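Local coordinates for protein enterotoxin type A (Staphylococcus aureus, PDB 1DYQ) that acts as a superantigen, binding MHC class II molecules, with the help of zinc, and T-cell receptors to activate T cells, and causes staphylococcal food poisoning, at residues W64-L69 / P102-C107. The protein carries 3 engineered substitutions. Residues are numbered along the deposited sequence; the frame is centred on the assembly and turned at random.
Sequences WYNDLL and PNKTAC. With SO4 (sulfate ion), chain C.
The parallel strand pair of the OB-fold domain begins here, where strand 67-69 meets strand 105-107, with Trp64 and Lys104 packed together just before the strands begin. Three parallel bridges join them, Asp67-Thr105, Leu68-Ala106 and Leu69-Cys107: Ala106 N donates to Asp67 O (2.9 Å), and Leu69 N to Ala106 O in a nearly straight bond. Just ahead, Lys104 O takes Asn66 N at 2.9 Å, in the carbonyl plane, and a weak second bond from Asp67 N, so one carbonyl holds two successive N-H groups at the start of the strand. Lys104 itself sits in a type II turn from Pro102 to Thr105. Its side chain crosses Trp64 at about a right angle; the chain bends at chi3, and chi4 (54°) turns NZ over the indole face, 3.5 Å from the centroid of the six-membered ring, a cation-pi contact; farther back, CG lies over the five-membered ring. A water accepts from both Trp64 NE1 and Lys104 N, tying the indole edge to the turn. On the neighbouring ring, Ala106 CB stands over the centre of Tyr65, 3.4 Å from the ring centroid, a close CH-pi contact, while Trp64 CB lies off-centre over the opposite face. Tyr65 OH donates to sulfate O2 (2.6 Å), an ion probably from the crystallisation liquor, and also bonds with Gly94 N. Opposite the sheet face carrying Leu68 and Ala106 lie Asp67, Thr105, Leu69 and Cys107. A second water joins Asp67 OD2 to Thr105 OG1, while Asp67 OD1 pairs with Gly57 N; Leu69 CD2 packs 3.8 Å from Cys107 SG, disulfide-bonded to Cys97. Strand 52-55 pairs antiparallel with 67-71, away from 105-114; parallel third and fifth strands characterise the five-stranded OB-fold barrel of these toxins.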
loop_
_atom_site.group_PDB
_atom_site.type_symbol
_atom_site.label_atom_id
_atom_site.label_comp_id
_atom_site.label_asym_id
_atom_site.label_seq_id
_atom_site.Cartn_x
_atom_site.Cartn_y
_atom_site.Cartn_z
ATOM N N TRP A 64 8.415 -20.205 -3.620
ATOM C CA TRP A 64 9.219 -19.835 -4.768
ATOM C C TRP A 64 10.356 -18.919 -4.437
ATOM O O TRP A 64 11.485 -19.067 -4.933
ATOM C CB TRP A 64 8.359 -19.232 -5.903
ATOM C CG TRP A 64 9.141 -19.182 -7.199
ATOM C CD1 TRP A 64 9.639 -18.093 -7.824
ATOM C CD2 TRP A 64 9.523 -20.315 -7.987
ATOM N NE1 TRP A 64 10.324 -18.458 -8.967
ATOM C CE2 TRP A 64 10.234 -19.827 -9.094
ATOM C CE3 TRP A 64 9.316 -21.698 -7.869
ATOM C CZ2 TRP A 64 10.740 -20.668 -10.092
ATOM C CZ3 TRP A 64 9.819 -22.525 -8.860
ATOM C CH2 TRP A 64 10.523 -22.010 -9.952
ATOM N N TYR A 65 10.127 -17.886 -3.599
ATOM C CA TYR A 65 11.127 -16.880 -3.400
ATOM C C TYR A 65 12.147 -17.239 -2.307
ATOM O O TYR A 65 11.813 -17.768 -1.277
ATOM C CB TYR A 65 10.501 -15.518 -3.021
ATOM C CG TYR A 65 9.326 -15.166 -3.926
ATOM C CD1 TYR A 65 9.471 -15.116 -5.298
ATOM C CD2 TYR A 65 8.108 -14.812 -3.370
ATOM C CE1 TYR A 65 8.400 -14.793 -6.126
ATOM C CE2 TYR A 65 7.031 -14.505 -4.184
ATOM C CZ TYR A 65 7.189 -14.496 -5.554
ATOM O OH TYR A 65 6.106 -14.196 -6.370
ATOM N N ASN A 66 13.359 -16.726 -2.530
ATOM C CA ASN A 66 14.396 -16.759 -1.521
ATOM C C ASN A 66 14.770 -15.342 -1.089
ATOM O O ASN A 66 15.022 -15.128 0.088
ATOM C CB ASN A 66 15.659 -17.454 -2.096
ATOM C CG ASN A 66 15.434 -18.940 -2.267
ATOM O OD1 ASN A 66 14.838 -19.600 -1.430
ATOM N ND2 ASN A 66 15.894 -19.468 -3.406
ATOM N N ASP A 67 14.799 -14.409 -2.024
ATOM C CA ASP A 67 15.246 -13.050 -1.772
ATOM C C ASP A 67 14.099 -12.032 -1.960
ATOM O O ASP A 67 13.197 -12.279 -2.741
ATOM C CB ASP A 67 16.350 -12.675 -2.775
ATOM C CG ASP A 67 17.588 -13.546 -2.673
ATOM O OD1 ASP A 67 17.770 -14.267 -1.680
ATOM O OD2 ASP A 67 18.409 -13.492 -3.626
ATOM N N LEU A 68 14.232 -10.924 -1.243
ATOM C CA LEU A 68 13.292 -9.802 -1.408
ATOM C C LEU A 68 14.029 -8.563 -1.890
ATOM O O LEU A 68 15.008 -8.112 -1.247
ATOM C CB LEU A 68 12.627 -9.495 -0.044
ATOM C CG LEU A 68 11.723 -8.235 -0.043
ATOM C CD1 LEU A 68 10.479 -8.492 -0.887
ATOM C CD2 LEU A 68 11.299 -7.913 1.404
ATOM N N LEU A 69 13.634 -8.008 -3.010
ATOM C CA LEU A 69 14.186 -6.822 -3.573
ATOM C C LEU A 69 13.260 -5.617 -3.353
ATOM O O LEU A 69 12.122 -5.709 -3.850
ATOM C CB LEU A 69 14.456 -6.991 -5.079
ATOM C CG LEU A 69 15.111 -5.812 -5.755
ATOM C CD1 LEU A 69 16.530 -5.574 -5.226
ATOM C CD2 LEU A 69 15.129 -5.940 -7.271
ATOM N N PRO A 102 16.789 -11.518 -10.603
ATOM C CA PRO A 102 17.121 -12.931 -10.457
ATOM C C PRO A 102 15.928 -13.795 -10.171
ATOM O O PRO A 102 14.915 -13.409 -9.576
ATOM C CB PRO A 102 18.193 -12.961 -9.407
ATOM C CG PRO A 102 18.835 -11.598 -9.485
ATOM C CD PRO A 102 17.650 -10.666 -9.769
ATOM N N ASN A 103 15.972 -14.995 -10.776
ATOM C CA ASN A 103 14.992 -16.045 -10.513
ATOM C C ASN A 103 14.804 -16.114 -8.963
ATOM O O ASN A 103 15.842 -16.083 -8.275
ATOM C CB ASN A 103 15.726 -17.411 -10.799
ATOM C CG ASN A 103 15.559 -17.907 -12.193
ATOM O OD1 ASN A 103 14.471 -18.348 -12.593
ATOM N ND2 ASN A 103 16.629 -17.896 -12.983
ATOM N N LYS A 104 13.669 -16.388 -8.468
ATOM C CA LYS A 104 13.305 -16.611 -7.086
ATOM C C LYS A 104 13.524 -15.358 -6.253
ATOM O O LYS A 104 13.675 -15.375 -5.024
ATOM C CB LYS A 104 14.021 -17.828 -6.513
ATOM C CG LYS A 104 13.812 -19.150 -7.280
ATOM C CD LYS A 104 14.598 -20.268 -6.539
ATOM C CE LYS A 104 13.633 -21.049 -5.629
ATOM N NZ LYS A 104 12.476 -21.543 -6.469
ATOM N N THR A 105 13.525 -14.199 -6.900
ATOM C CA THR A 105 13.574 -12.926 -6.138
ATOM C C THR A 105 12.154 -12.357 -6.218
ATOM O O THR A 105 11.523 -12.376 -7.290
ATOM C CB THR A 105 14.574 -11.945 -6.731
ATOM O OG1 THR A 105 15.890 -12.531 -6.572
ATOM C CG2 THR A 105 14.578 -10.595 -6.009
ATOM N N ALA A 106 11.643 -11.822 -5.126
ATOM C CA ALA A 106 10.320 -11.149 -5.177
ATOM C C ALA A 106 10.499 -9.664 -4.990
ATOM O O ALA A 106 11.466 -9.272 -4.305
ATOM C CB ALA A 106 9.421 -11.660 -4.045
ATOM N N CYS A 107 9.692 -8.779 -5.564
ATOM C CA CYS A 107 9.912 -7.360 -5.446
ATOM C C CYS A 107 8.761 -6.653 -4.708
ATOM O O CYS A 107 7.604 -7.051 -4.791
ATOM C CB CYS A 107 10.074 -6.712 -6.838
ATOM S SG CYS A 107 11.616 -7.308 -7.664
HETATM S S SO4 C . 5.183 -14.468 -9.732
HETATM O O1 SO4 C . 4.027 -15.333 -9.948
HETATM O O2 SO4 C . 6.204 -15.009 -8.787
HETATM O O3 SO4 C . 4.696 -13.130 -9.094
HETATM O O4 SO4 C . 5.804 -14.041 -11.040
HETATM O O HOH W 1 11.581 -16.091 -10.000
HETATM O O HOH W 2 18.303 -11.894 -5.792
#